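PDB 4U1T: CalE6, which belongs to the Cys/Met metabolism family of pyridoxal-phosphate-dependent enzymes and assembles as a tetramer with the fold of the PLP aminotransferase clan. Local coordinates for residues G14-A19 with R54-E59; V140-P145 with A167-D172; T146-T151 with R350-S355; A176-Q181 with H245-R250. All coordinates share one frame; numbering follows the deposited sequence.

Contact 1 of 4, residues G14-A19 with R54-E59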
# COMPACT_ATOMS: atom_id res chain seq x y z
N GLY B 14 13.28 0.80 16.80
CA GLY B 14 12.02 0.08 16.64
C GLY B 14 12.06 -1.04 15.60
O GLY B 14 11.01 -1.51 15.15
N ARG B 15 13.25 -1.48 15.20
CA ARG B 15 13.30 -2.49 14.14
C ARG B 15 13.26 -3.89 14.73
O ARG B 15 14.29 -4.54 14.89
CB ARG B 15 14.53 -2.32 13.25
CG ARG B 15 14.43 -3.14 11.96
CD ARG B 15 15.63 -2.97 11.03
NE ARG B 15 16.86 -3.48 11.63
CZ ARG B 15 17.16 -4.77 11.77
NH1 ARG B 15 16.32 -5.71 11.36
NH2 ARG B 15 18.31 -5.12 12.33
N ARG B 16 12.07 -4.35 15.10
CA ARG B 16 11.96 -5.64 15.75
C ARG B 16 12.28 -6.74 14.74
O ARG B 16 11.57 -6.88 13.74
CB ARG B 16 10.53 -5.84 16.29
CG ARG B 16 10.08 -4.88 17.38
CD ARG B 16 10.89 -5.05 18.65
NE ARG B 16 10.42 -4.14 19.70
CZ ARG B 16 10.48 -4.42 21.00
NH1 ARG B 16 10.04 -3.55 21.89
NH2 ARG B 16 10.97 -5.58 21.41
N PRO B 17 13.34 -7.53 15.00
CA PRO B 17 13.65 -8.63 14.08
C PRO B 17 12.53 -9.65 14.20
O PRO B 17 12.00 -9.81 15.30
CB PRO B 17 15.00 -9.15 14.57
CG PRO B 17 15.08 -8.72 16.00
CD PRO B 17 14.25 -7.48 16.15
N SER B 18 12.20 -10.37 13.13
CA SER B 18 11.03 -11.26 13.15
C SER B 18 11.34 -12.67 13.59
O SER B 18 12.12 -13.38 12.95
CB SER B 18 10.39 -11.29 11.75
OG SER B 18 9.75 -10.06 11.45
N ALA B 19 10.74 -13.08 14.71
CA ALA B 19 10.96 -14.42 15.23
C ALA B 19 10.53 -15.45 14.21
O ALA B 19 9.45 -15.36 13.63
CB ALA B 19 10.20 -14.62 16.54
N ARG B 54 2.65 0.39 14.26
CA ARG B 54 2.55 1.71 14.87
C ARG B 54 3.51 1.84 16.05
O ARG B 54 4.17 2.87 16.22
CB ARG B 54 1.11 1.95 15.31
CG ARG B 54 0.82 3.34 15.77
CD ARG B 54 -0.68 3.56 15.91
NE ARG B 54 -1.22 2.83 17.05
CZ ARG B 54 -2.33 2.10 17.02
NH1 ARG B 54 -3.02 1.98 15.90
NH2 ARG B 54 -2.74 1.49 18.13
N GLU B 55 3.59 0.80 16.87
CA GLU B 55 4.48 0.83 18.03
C GLU B 55 5.96 0.92 17.62
O GLU B 55 6.76 1.55 18.30
CB GLU B 55 4.26 -0.41 18.90
CG GLU B 55 2.90 -0.38 19.59
CD GLU B 55 2.41 -1.75 20.02
OE1 GLU B 55 3.17 -2.74 19.93
OE2 GLU B 55 1.24 -1.83 20.44
N GLU B 56 6.31 0.27 16.51
CA GLU B 56 7.69 0.31 16.05
C GLU B 56 8.07 1.72 15.62
O GLU B 56 9.16 2.18 15.94
CB GLU B 56 7.90 -0.70 14.91
CG GLU B 56 7.82 -2.15 15.41
CD GLU B 56 7.40 -3.13 14.31
OE1 GLU B 56 7.40 -2.72 13.13
OE2 GLU B 56 7.06 -4.29 14.62
N LEU B 57 7.16 2.41 14.93
CA LEU B 57 7.40 3.81 14.56
C LEU B 57 7.55 4.70 15.82
O LEU B 57 8.46 5.54 15.90
CB LEU B 57 6.26 4.33 13.68
CG LEU B 57 6.28 5.83 13.35
CD1 LEU B 57 7.60 6.22 12.66
CD2 LEU B 57 5.04 6.20 12.51
N GLU B 58 6.67 4.51 16.80
CA GLU B 58 6.76 5.28 18.04
C GLU B 58 8.08 5.04 18.77
O GLU B 58 8.69 5.98 19.29
CB GLU B 58 5.57 4.92 18.95
CG GLU B 58 4.26 5.54 18.44
CD GLU B 58 3.01 4.87 18.98
OE1 GLU B 58 3.10 3.74 19.51
OE2 GLU B 58 1.91 5.47 18.87
N GLU B 59 8.53 3.80 18.81
CA GLU B 59 9.81 3.49 19.44
C GLU B 59 10.97 4.21 18.72
O GLU B 59 11.91 4.72 19.36
CB GLU B 59 10.06 1.98 19.44
CG GLU B 59 11.30 1.55 20.18
CD GLU B 59 11.47 0.04 20.21
OE1 GLU B 59 10.52 -0.69 19.85
OE2 GLU B 59 12.58 -0.42 20.57
O HOH W 1 14.62 0.32 19.20
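Gly14 lies against helix 52-63 where Glu56 and Glu59 reach out, its CA 4.4 Å from the CA of Glu56. Its carbonyl O rests on the aliphatic part of Glu56, 3.2 Å from CB and hardly farther from CG, while its CA packs against Glu59, 3.6 Å from CD. The two carboxylate oxygens of Glu59 have different partners. A water that accepts from Gly14 N at 2.8 Å donates to Glu59 OE2 at 2.6 Å, tying the loop backbone to the helix. Glu59 OE1 forms a salt bridge with Arg16 NE at 3.5 Å; the hydrogen bond within it is weak, bent to 138° at the hydrogen. With its CG opposite the main-chain nitrogen (chi1 -175°) and an extended chain, Glu59 carries its carboxylate past the glycine to meet both partners. Arg16 CG, opposite its carbonyl carbon (chi1 -64°), lies 4.1 Å from Glu56 CG, and the bend at chi2 then turns the chain toward Glu59, but the residue is exposed and poorly ordered. The chain bends here in an inverse gamma turn centred on Arg15, whose weak closing bond joins Arg16 N to Gly14 O. The turn belongs to the N-terminal arm between helices 6-12 and 52-63, which in this family reaches toward a neighbouring subunit. The Arg15 side chain leaves its backbone on the side away from the helix; it hydrogen-bonds His12 and the Val24 carbonyl, and packs on His328 of the second subunit. Behind the contact, Leu57 packs on Cys237, Val240 and Leu244 of helix 234-244, and Glu58 forms a salt bridge with Arg225.

Contact 2 of 4, residues V140-P145 with A167-D172; sequences VWIETP and ARVVVD
Trp141 and Val170 sit side by side on neighbouring parallel strands of the central sheet, the one through Val140-Ile142 and 168-172. Along the tryptophan, CB lies 4.1 Å from Val170 CG1; CD2 and CE3 then come closer to the same methyl, CE3 at 3.7 Å. Val170 CG1 stands between its own backbone N and carbonyl carbon (chi1 56°), turned toward the indole. The indole NE1 leaves the apolar patch and gives its hydrogen, in the ring plane, to a water at 3.0 Å. Phe107 meets the ring edge-to-face. On the other face of the sheet, Ile142 CD1 touches Val169 CG1 at 3.9 Å, beneath helix 155-164, the crossover of this beta-alpha-beta unit. Four backbone bonds, the last somewhat bent, fix the register, from Val140 N to Arg168 O (2.7 Å) through to Asp172 N to Ile142 O. The water at the indole edge also donates to Glu143 OE2 at 2.8 Å and to Asp172 OD2 at 2.7 Å. Tyr100 N also bonds Glu143 OE2, Thr174 OG1 bonds Asp172 OD1, and Asp172 OD2 lies close to N1 of LLP at position 197. A single water thus bridges two buried carboxylates and an indole beside the cofactor.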
# COMPACT_ATOMS: atom_id res chain seq x y z
N VAL B 140 2.54 26.08 27.92
CA VAL B 140 3.21 27.10 27.13
C VAL B 140 3.55 26.47 25.79
O VAL B 140 4.23 25.45 25.72
CB VAL B 140 4.50 27.62 27.81
CG1 VAL B 140 5.15 28.70 26.95
CG2 VAL B 140 4.17 28.19 29.18
N TRP B 141 3.04 27.08 24.73
CA TRP B 141 3.10 26.50 23.39
C TRP B 141 4.09 27.27 22.53
O TRP B 141 3.82 28.40 22.13
CB TRP B 141 1.71 26.54 22.76
CG TRP B 141 1.53 25.64 21.54
CD1 TRP B 141 2.08 25.81 20.30
CD2 TRP B 141 0.69 24.48 21.46
NE1 TRP B 141 1.66 24.80 19.46
CE2 TRP B 141 0.80 23.98 20.14
CE3 TRP B 141 -0.14 23.81 22.37
CZ2 TRP B 141 0.11 22.84 19.72
CZ3 TRP B 141 -0.83 22.69 21.95
CH2 TRP B 141 -0.70 22.21 20.63
N ILE B 142 5.24 26.67 22.27
CA ILE B 142 6.31 27.31 21.53
C ILE B 142 6.44 26.74 20.14
O ILE B 142 6.60 25.54 19.97
CB ILE B 142 7.68 27.16 22.24
CG1 ILE B 142 7.64 27.78 23.63
CG2 ILE B 142 8.78 27.82 21.42
CD1 ILE B 142 8.91 27.50 24.45
N GLU B 143 6.37 27.60 19.13
CA GLU B 143 6.70 27.17 17.78
C GLU B 143 7.98 27.88 17.36
O GLU B 143 8.00 29.11 17.29
CB GLU B 143 5.55 27.48 16.83
CG GLU B 143 5.69 26.83 15.48
CD GLU B 143 4.49 27.09 14.60
OE1 GLU B 143 4.70 27.40 13.41
OE2 GLU B 143 3.33 26.99 15.09
N THR B 144 9.05 27.14 17.09
CA THR B 144 10.32 27.80 16.76
C THR B 144 11.20 26.94 15.85
O THR B 144 11.39 25.75 16.09
CB THR B 144 11.11 28.20 18.05
OG1 THR B 144 12.30 28.91 17.69
CG2 THR B 144 11.49 26.99 18.91
N PRO B 145 11.72 27.55 14.76
CA PRO B 145 11.43 28.90 14.25
C PRO B 145 9.97 29.07 13.83
O PRO B 145 9.30 28.06 13.57
CB PRO B 145 12.34 29.03 13.03
CG PRO B 145 13.36 27.94 13.18
CD PRO B 145 12.69 26.83 13.92
N ALA B 167 3.97 25.07 34.76
CA ALA B 167 3.31 24.80 33.48
C ALA B 167 4.05 23.77 32.63
O ALA B 167 5.25 23.58 32.76
CB ALA B 167 3.16 26.09 32.68
N ARG B 168 3.30 23.09 31.77
CA ARG B 168 3.89 22.19 30.79
C ARG B 168 4.35 23.02 29.59
O ARG B 168 3.71 24.01 29.24
CB ARG B 168 2.87 21.12 30.36
CG ARG B 168 3.33 20.17 29.24
CD ARG B 168 2.26 19.09 29.01
NE ARG B 168 2.13 18.20 30.16
CZ ARG B 168 0.98 17.73 30.63
NH1 ARG B 168 -0.17 18.05 30.04
NH2 ARG B 168 0.96 16.93 31.70
N VAL B 169 5.47 22.63 28.98
CA VAL B 169 5.99 23.31 27.80
C VAL B 169 6.05 22.35 26.60
O VAL B 169 6.69 21.29 26.66
CB VAL B 169 7.42 23.88 28.04
CG1 VAL B 169 7.96 24.52 26.76
CG2 VAL B 169 7.42 24.87 29.21
N VAL B 170 5.41 22.74 25.51
CA VAL B 170 5.50 21.99 24.27
C VAL B 170 6.21 22.84 23.22
O VAL B 170 6.02 24.07 23.17
CB VAL B 170 4.11 21.55 23.74
CG1 VAL B 170 3.19 22.76 23.57
CG2 VAL B 170 4.24 20.76 22.42
N VAL B 171 7.07 22.20 22.44
CA VAL B 171 7.66 22.82 21.27
C VAL B 171 7.17 22.12 20.00
O VAL B 171 7.35 20.92 19.84
CB VAL B 171 9.20 22.78 21.33
CG1 VAL B 171 9.81 23.23 20.01
CG2 VAL B 171 9.71 23.62 22.51
N ASP B 172 6.52 22.88 19.11
CA ASP B 172 6.21 22.37 17.78
C ASP B 172 7.51 22.39 17.00
O ASP B 172 7.98 23.46 16.59
CB ASP B 172 5.12 23.22 17.08
CG ASP B 172 4.65 22.61 15.74
OD1 ASP B 172 5.42 21.89 15.08
OD2 ASP B 172 3.48 22.85 15.37
O HOH W 2 2.12 24.91 16.54

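Contact 3 of 4, residues T146-T151 with R350-S355; sequences TNPLLT and RGIGES
The closest CA atoms, those of Leu149 and Ile352, are 7.7 Å apart, so side chains make the contact. Leu149 does so with both methyls, CD1 lying 3.4 Å from Arg350 O and CD2 3.7 Å from Gly351 O. Both carbonyls belong to the end of helix 344-350, where Gly351, at positive phi (81°), completes a Schellman motif. Pro148, joined to Asn147 by a cis peptide, sets its CD 3.9 Å from Ile352 CD1, the two side chains crossing at about a right angle. The same Ile352 methyl lies 3.8 Å above the guanidinium plane of Arg350. Bent at chi3 (54°), Arg350 swings NH2 to 4.1 Å from Asn147 O, which lies at the guanidinium edge; this poorly ordered arginine makes no hydrogen bond there. The loop is braced from within: Thr146 N bonds Thr151 O at 2.9 Å, and the Thr146 OG1 and Thr151 OG1 hydroxyls share a hydrogen bond of 2.8 Å. Pro148 and Leu149 also pack on Leu356 of strand 356-360, and Asn147 OD1 accepts from Arg358 near a bound sulfate. The arrangement belongs to the junction between the two domains of the aminotransferase-type PLP fold, where the loop after strand 137-143 of the larger sheet meets the smaller sheet's domain.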
# COMPACT_ATOMS: atom_id res chain seq x y z
N THR B 146 9.49 30.31 13.81
CA THR B 146 8.11 30.57 13.42
C THR B 146 8.00 30.70 11.91
O THR B 146 8.98 30.96 11.22
CB THR B 146 7.57 31.87 14.03
OG1 THR B 146 8.32 32.98 13.50
CG2 THR B 146 7.71 31.85 15.55
N ASN B 147 6.78 30.55 11.42
CA ASN B 147 6.46 30.68 10.01
C ASN B 147 5.58 31.89 9.79
O ASN B 147 4.62 32.08 10.54
CB ASN B 147 5.76 29.41 9.53
CG ASN B 147 5.44 29.46 8.07
OD1 ASN B 147 6.33 29.49 7.23
ND2 ASN B 147 4.14 29.48 7.74
N PRO B 148 5.88 32.73 8.78
CA PRO B 148 6.95 32.63 7.78
C PRO B 148 8.11 33.59 8.02
O PRO B 148 8.96 33.70 7.13
CB PRO B 148 6.23 33.03 6.50
CG PRO B 148 5.29 34.15 6.99
CD PRO B 148 4.95 33.83 8.45
N LEU B 149 8.17 34.28 9.15
CA LEU B 149 9.23 35.27 9.35
C LEU B 149 10.49 34.66 9.97
O LEU B 149 11.55 35.29 10.01
CB LEU B 149 8.74 36.43 10.22
CG LEU B 149 7.65 37.29 9.58
CD1 LEU B 149 7.24 38.42 10.52
CD2 LEU B 149 8.12 37.84 8.23
N LEU B 150 10.38 33.42 10.43
CA LEU B 150 11.52 32.64 10.92
C LEU B 150 12.19 33.25 12.17
O LEU B 150 13.41 33.18 12.34
CB LEU B 150 12.57 32.48 9.81
CG LEU B 150 12.01 31.99 8.48
CD1 LEU B 150 13.09 31.79 7.43
CD2 LEU B 150 11.19 30.76 8.66
N THR B 151 11.39 33.87 13.03
CA THR B 151 11.90 34.30 14.34
C THR B 151 12.03 33.09 15.25
O THR B 151 11.44 32.05 14.99
CB THR B 151 10.98 35.33 15.00
OG1 THR B 151 9.68 34.76 15.14
CG2 THR B 151 10.89 36.58 14.14
N ARG B 350 1.10 41.55 11.51
CA ARG B 350 1.98 40.41 11.75
C ARG B 350 3.31 40.51 11.00
O ARG B 350 4.19 39.66 11.15
CB ARG B 350 1.27 39.10 11.38
CG ARG B 350 0.12 38.73 12.30
CD ARG B 350 -0.47 37.38 11.95
NE ARG B 350 0.56 36.34 11.93
CZ ARG B 350 0.32 35.05 11.71
NH1 ARG B 350 -0.92 34.63 11.51
NH2 ARG B 350 1.32 34.17 11.70
N GLY B 351 3.46 41.56 10.19
CA GLY B 351 4.69 41.77 9.45
C GLY B 351 4.77 40.94 8.18
O GLY B 351 5.86 40.75 7.61
N ILE B 352 3.63 40.43 7.74
CA ILE B 352 3.57 39.64 6.52
C ILE B 352 3.10 40.51 5.35
O ILE B 352 1.91 40.72 5.16
CB ILE B 352 2.64 38.43 6.69
CG1 ILE B 352 3.08 37.60 7.90
CG2 ILE B 352 2.63 37.58 5.43
CD1 ILE B 352 2.14 36.48 8.26
N GLY B 353 4.06 41.03 4.58
CA GLY B 353 3.74 41.83 3.41
C GLY B 353 3.09 41.05 2.28
O GLY B 353 3.17 39.81 2.22
N GLU B 354 2.42 41.77 1.38
CA GLU B 354 1.84 41.18 0.17
C GLU B 354 2.87 40.50 -0.73
O GLU B 354 2.53 39.59 -1.49
CB GLU B 354 1.09 42.25 -0.63
CG GLU B 354 -0.14 42.81 0.05
CD GLU B 354 -1.16 41.72 0.36
OE1 GLU B 354 -1.53 40.96 -0.56
OE2 GLU B 354 -1.60 41.63 1.53
N SER B 355 4.13 40.93 -0.65
CA SER B 355 5.16 40.40 -1.54
C SER B 355 6.16 39.50 -0.80
O SER B 355 7.24 39.17 -1.32
CB SER B 355 5.89 41.56 -2.23
OG SER B 355 5.13 42.02 -3.34

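Contact 4 of 4, residues A176-Q181 with H245-R250; sequences ASPVLQ and HTLSLR
Val179 and Leu247 form the apolar heart of the contact, their side chains running antiparallel alongside one another. Val179 CG2 reaches Leu247 CG at 3.5 Å, tighter than a usual van der Waals contact, and Leu247 CD2 at 3.7 Å. The valine methyl comes to this place by standing beside its own backbone N, with CG1 opposite that nitrogen (chi1 -177°). Pro178 CG adds a looser touch to Leu247 CD2 at 4.3 Å, and Val179 CG1 passes Ser248 CB at the same separation. Leu10 of helix 6-12 packs on Leu247 and Ser248, and Val251, one turn along helix 247-267, covers Ser177 and Val179.

No hydrogen bond crosses between the segments; the polar groups are used to shape each one. Ser177 OG accepts from Val179 N at 3.0 Å, making an ST turn, and donates to Ala176 O at 2.7 Å in the carbonyl plane, on a lone pair. Ser177 O takes Leu180 N and Gln181 N together, each at 3.1 Å. In the other segment, Thr246 occupies the N-cap position without a capping bond from its side chain; its OG1 instead accepts from Arg250 NE at 2.9 Å, almost exactly in the guanidinium plane, and is also bonded to Gly243 O.

At the subunit boundary, Thr246 packs on Thr246 of the second subunit, and Leu249 on its Arg253. Through the Val179-Leu247 packing, the short helical turn after strand 168-172 sits on the beginning of helix 247-267, which runs on to the C-terminal domain's sheet, as in other enzymes of this PLP fold.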
# COMPACT_ATOMS: atom_id res chain seq x y z
N ALA B 176 12.10 22.43 12.36
CA ALA B 176 13.52 22.08 12.47
C ALA B 176 13.79 20.58 12.29
O ALA B 176 14.83 20.21 11.74
CB ALA B 176 14.08 22.56 13.84
N SER B 177 12.85 19.75 12.76
CA SER B 177 13.00 18.29 12.90
C SER B 177 14.01 17.95 14.00
O SER B 177 14.81 18.80 14.40
CB SER B 177 13.43 17.63 11.59
OG SER B 177 14.84 17.51 11.53
N PRO B 178 13.97 16.71 14.51
CA PRO B 178 14.94 16.35 15.56
C PRO B 178 16.38 16.30 15.06
O PRO B 178 17.26 16.15 15.89
CB PRO B 178 14.47 14.96 16.03
CG PRO B 178 13.60 14.44 14.93
CD PRO B 178 12.98 15.64 14.27
N VAL B 179 16.61 16.40 13.74
CA VAL B 179 17.98 16.46 13.23
C VAL B 179 18.64 17.75 13.70
O VAL B 179 19.83 17.77 13.99
CB VAL B 179 18.03 16.39 11.68
CG1 VAL B 179 19.47 16.38 11.17
CG2 VAL B 179 17.32 15.15 11.18
N LEU B 180 17.87 18.84 13.78
CA LEU B 180 18.44 20.17 14.02
C LEU B 180 18.14 20.71 15.40
O LEU B 180 18.83 21.61 15.89
CB LEU B 180 17.91 21.16 12.97
CG LEU B 180 18.16 20.76 11.52
CD1 LEU B 180 17.66 21.86 10.58
CD2 LEU B 180 19.65 20.51 11.32
N GLN B 181 17.10 20.19 16.05
CA GLN B 181 16.69 20.78 17.32
C GLN B 181 16.11 19.71 18.23
O GLN B 181 15.33 18.87 17.80
CB GLN B 181 15.68 21.90 17.06
CG GLN B 181 15.27 22.72 18.29
CD GLN B 181 14.51 23.98 17.89
OE1 GLN B 181 15.04 25.09 17.98
NE2 GLN B 181 13.28 23.81 17.42
N HIS B 245 14.17 6.72 7.59
CA HIS B 245 15.55 6.24 7.38
C HIS B 245 16.51 7.32 6.85
O HIS B 245 17.66 7.40 7.28
CB HIS B 245 15.59 5.06 6.39
CG HIS B 245 14.99 3.79 6.92
ND1 HIS B 245 15.57 3.08 7.95
CD2 HIS B 245 13.90 3.09 6.54
CE1 HIS B 245 14.84 2.00 8.20
NE2 HIS B 245 13.81 1.99 7.37
N THR B 246 16.04 8.12 5.91
CA THR B 246 16.90 9.08 5.22
C THR B 246 16.77 10.51 5.78
O THR B 246 17.23 11.45 5.15
CB THR B 246 16.60 9.09 3.71
OG1 THR B 246 15.20 9.37 3.49
CG2 THR B 246 16.97 7.73 3.09
N LEU B 247 16.14 10.67 6.95
CA LEU B 247 15.86 12.01 7.49
C LEU B 247 17.12 12.87 7.64
O LEU B 247 17.12 14.04 7.24
CB LEU B 247 15.15 11.91 8.86
CG LEU B 247 14.87 13.25 9.57
CD1 LEU B 247 13.94 14.15 8.74
CD2 LEU B 247 14.29 13.05 10.97
N SER B 248 18.20 12.34 8.22
CA SER B 248 19.37 13.18 8.42
C SER B 248 20.05 13.47 7.08
O SER B 248 20.51 14.59 6.85
CB SER B 248 20.37 12.55 9.41
OG SER B 248 20.90 11.35 8.90
N LEU B 249 20.07 12.49 6.17
CA LEU B 249 20.60 12.74 4.82
C LEU B 249 19.86 13.87 4.12
O LEU B 249 20.48 14.78 3.57
CB LEU B 249 20.52 11.47 3.95
CG LEU B 249 21.43 10.34 4.43
CD1 LEU B 249 21.27 9.10 3.56
CD2 LEU B 249 22.87 10.81 4.45
N ARG B 250 18.54 13.81 4.15
CA ARG B 250 17.72 14.80 3.46
C ARG B 250 17.87 16.18 4.09
O ARG B 250 18.13 17.15 3.39
CB ARG B 250 16.25 14.36 3.45
CG ARG B 250 15.99 13.11 2.56
CD ARG B 250 14.50 12.70 2.52
NE ARG B 250 14.05 12.00 3.74
CZ ARG B 250 13.34 12.57 4.71
NH1 ARG B 250 13.04 13.86 4.66
NH2 ARG B 250 12.96 11.86 5.77

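In the fold
Contacts 2 and 4 are buried, each with its centre about 11 Å from that of the chain, whereas contacts 1 and 3 are partly exposed and lie on opposite sides of it, their centres about 40 Å apart. Only contact 2 is held by a ladder of backbone hydrogen bonds; contact 4 joins its elements by apolar packing, contact 3 by leucine and proline against a turn, and contact 1 by a weak salt bridge and a water. The first segments of contacts 2 and 3 follow each other directly, and Pro145 packs on Leu150 and Thr151; contact 2 meets contact 4 where Thr144 O probably accepts from Gln181 NE2. Contact 1, by comparison, touches none of the others.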